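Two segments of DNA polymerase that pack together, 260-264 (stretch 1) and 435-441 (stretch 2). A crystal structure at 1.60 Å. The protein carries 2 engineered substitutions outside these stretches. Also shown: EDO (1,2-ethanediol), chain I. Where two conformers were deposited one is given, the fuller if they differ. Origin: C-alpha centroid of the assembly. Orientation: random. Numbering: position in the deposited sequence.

Stretch 1 260-264: SRLLP
Stretch 2 435-441: AWARYTT

Residues 435-441 lie within a helix that extends beyond both ends of the segment, with phi/psi near -60/-45; Tyr439 N bonds to Ala435 O and Thr440 N to Trp436 O, each at 2.9 Å, and Thr441 N to Ala437 O at 3.2 Å. Against it, roughly antiparallel, runs a short extended segment. Arg261, the first residue after a helix to leave helical phi/psi, turns to -87/155; Leu262 follows at -69/121, and Leu263 and Pro264 begin a strand at -130/151 and -80/151. The nearest CA pair is Arg261 CA and Trp436 CA, 7.4 Å apart, and the contact buries 269 Å².

Trp436 and Arg261 supply most of that surface, each directing its CA-to-CB bond toward the other stretch. The Trp436 indole (chi1 -81°, m; chi2 121°) offers a broad, electron-rich face, and Arg261 CB sits over it, 3.6 Å from the centroid of the five-membered ring and 11° off the normal, a CH-pi contact. The arginine chain (chi1 to chi3 m, m, t; chi4 -179°) then carries its guanidinium past the six-membered ring, Arg261 NE 3.5 Å from Trp436 CE3, that carbon over one guanidinium face. Arginine suits this place because its aliphatic portion packs on an aromatic while its polar end reaches onward.

That end meets the next turn of the helix. Arg261 NH2 donates to Thr440 OG1 (3.0 Å, 149°), near the guanidinium plane. With chi1 at -60° (m), Thr440 OG1 in turn donates to Trp436 O at 2.9 Å. Tyr439 (chi1 176°, t; chi2 88°) brings its ring edge up, CD2 3.8 Å from Arg261 NH2.

At the indole edge, Trp436 NE1 donates to Leu262 O (2.9 Å, 145°): the indole's one N-H meets a main-chain carbonyl, while the Leu262 CA-to-CB bond points sideways (t, p; -171°, 64°). Leu263 (m, t) also starts sideways, but its end comes nearer, an apolar methyl at the ring edge, Leu263 CD2 3.7 Å from Trp436 CD1.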

# COMPACT_ATOMS: atom_id res chain seq x y z
N SER F 260 -21.43 6.41 -2.07
CA SER F 260 -22.72 6.70 -1.42
C SER F 260 -22.70 7.62 -0.20
O SER F 260 -23.76 8.13 0.18
CB SER F 260 -23.44 5.41 -1.05
OG SER F 260 -22.81 4.75 0.01
N ARG F 261 -21.53 7.89 0.38
CA ARG F 261 -21.50 8.70 1.59
C ARG F 261 -21.46 10.20 1.34
O ARG F 261 -21.02 10.64 0.29
CB ARG F 261 -20.32 8.33 2.50
CG ARG F 261 -20.32 6.89 2.94
CD ARG F 261 -21.40 6.56 3.94
NE ARG F 261 -21.11 5.29 4.60
CZ ARG F 261 -21.87 4.71 5.51
NH1 ARG F 261 -23.01 5.26 5.90
NH2 ARG F 261 -21.48 3.56 6.05
N LEU F 262 -21.94 10.95 2.31
CA LEU F 262 -21.80 12.41 2.30
C LEU F 262 -20.34 12.78 2.49
O LEU F 262 -19.74 12.45 3.52
CB LEU F 262 -22.64 13.02 3.42
CG LEU F 262 -22.79 14.53 3.43
CD1 LEU F 262 -23.54 15.05 2.18
CD2 LEU F 262 -23.50 14.95 4.72
N LEU F 263 -19.78 13.49 1.53
CA LEU F 263 -18.34 13.79 1.51
C LEU F 263 -18.08 15.28 1.30
O LEU F 263 -18.88 15.98 0.65
CB LEU F 263 -17.62 12.95 0.47
CG LEU F 263 -17.65 11.43 0.66
CD1 LEU F 263 -17.15 10.68 -0.57
CD2 LEU F 263 -16.82 11.09 1.91
N PRO F 264 -16.97 15.78 1.83
CA PRO F 264 -16.71 17.22 1.83
C PRO F 264 -16.17 17.76 0.51
O PRO F 264 -15.45 17.06 -0.22
CB PRO F 264 -15.62 17.35 2.91
CG PRO F 264 -14.85 16.12 2.75
CD PRO F 264 -15.88 15.06 2.53
N ALA F 435 -12.83 7.78 7.38
CA ALA F 435 -13.73 7.86 8.54
C ALA F 435 -15.01 7.07 8.31
O ALA F 435 -15.43 6.29 9.15
CB ALA F 435 -14.05 9.33 8.90
N TRP F 436 -15.62 7.25 7.14
CA TRP F 436 -16.79 6.48 6.83
C TRP F 436 -16.49 4.98 6.74
O TRP F 436 -17.34 4.16 7.09
CB TRP F 436 -17.40 6.98 5.51
CG TRP F 436 -18.26 8.21 5.64
CD1 TRP F 436 -18.09 9.43 5.02
CD2 TRP F 436 -19.48 8.32 6.39
NE1 TRP F 436 -19.10 10.29 5.36
CE2 TRP F 436 -19.98 9.63 6.18
CE3 TRP F 436 -20.20 7.45 7.20
CZ2 TRP F 436 -21.13 10.08 6.79
CZ3 TRP F 436 -21.36 7.89 7.78
CH2 TRP F 436 -21.81 9.20 7.57
N ALA F 437 -15.31 4.61 6.22
CA ALA F 437 -14.91 3.22 6.14
C ALA F 437 -14.81 2.63 7.56
O ALA F 437 -15.36 1.54 7.84
CB ALA F 437 -13.61 3.10 5.44
N ARG F 438 -14.18 3.36 8.46
CA ARG F 438 -14.10 2.90 9.85
C ARG F 438 -15.49 2.76 10.46
O ARG F 438 -15.79 1.78 11.14
CB ARG F 438 -13.26 3.86 10.72
CG ARG F 438 -11.82 3.82 10.43
CD ARG F 438 -11.01 4.60 11.48
NE ARG F 438 -11.26 6.03 11.40
CZ ARG F 438 -10.75 6.85 10.49
NH1 ARG F 438 -9.93 6.40 9.55
NH2 ARG F 438 -11.03 8.14 10.52
N TYR F 439 -16.34 3.76 10.21
CA TYR F 439 -17.71 3.75 10.70
C TYR F 439 -18.43 2.48 10.25
O TYR F 439 -19.14 1.83 11.02
CB TYR F 439 -18.44 5.00 10.20
CG TYR F 439 -19.89 5.06 10.56
CD1 TYR F 439 -20.30 5.63 11.75
CD2 TYR F 439 -20.87 4.54 9.71
CE1 TYR F 439 -21.62 5.67 12.10
CE2 TYR F 439 -22.20 4.59 10.05
CZ TYR F 439 -22.57 5.15 11.24
OH TYR F 439 -23.91 5.22 11.62
N THR F 440 -18.28 2.15 8.97
CA THR F 440 -18.93 0.97 8.42
C THR F 440 -18.57 -0.28 9.20
O THR F 440 -19.44 -1.09 9.56
CB THR F 440 -18.55 0.78 6.97
OG1 THR F 440 -18.98 1.94 6.22
CG2 THR F 440 -19.20 -0.47 6.41
N THR F 441 -17.27 -0.46 9.44
CA THR F 441 -16.78 -1.66 10.11
C THR F 441 -17.07 -1.68 11.62
O THR F 441 -17.56 -2.67 12.15
CB THR F 441 -15.29 -1.81 9.80
OG1 THR F 441 -15.17 -2.06 8.40
CG2 THR F 441 -14.63 -2.92 10.65
C1 EDO I . -25.74 10.43 2.12
O1 EDO I . -26.15 11.04 3.35
C2 EDO I . -25.93 8.91 2.21
O2 EDO I . -26.34 8.35 0.95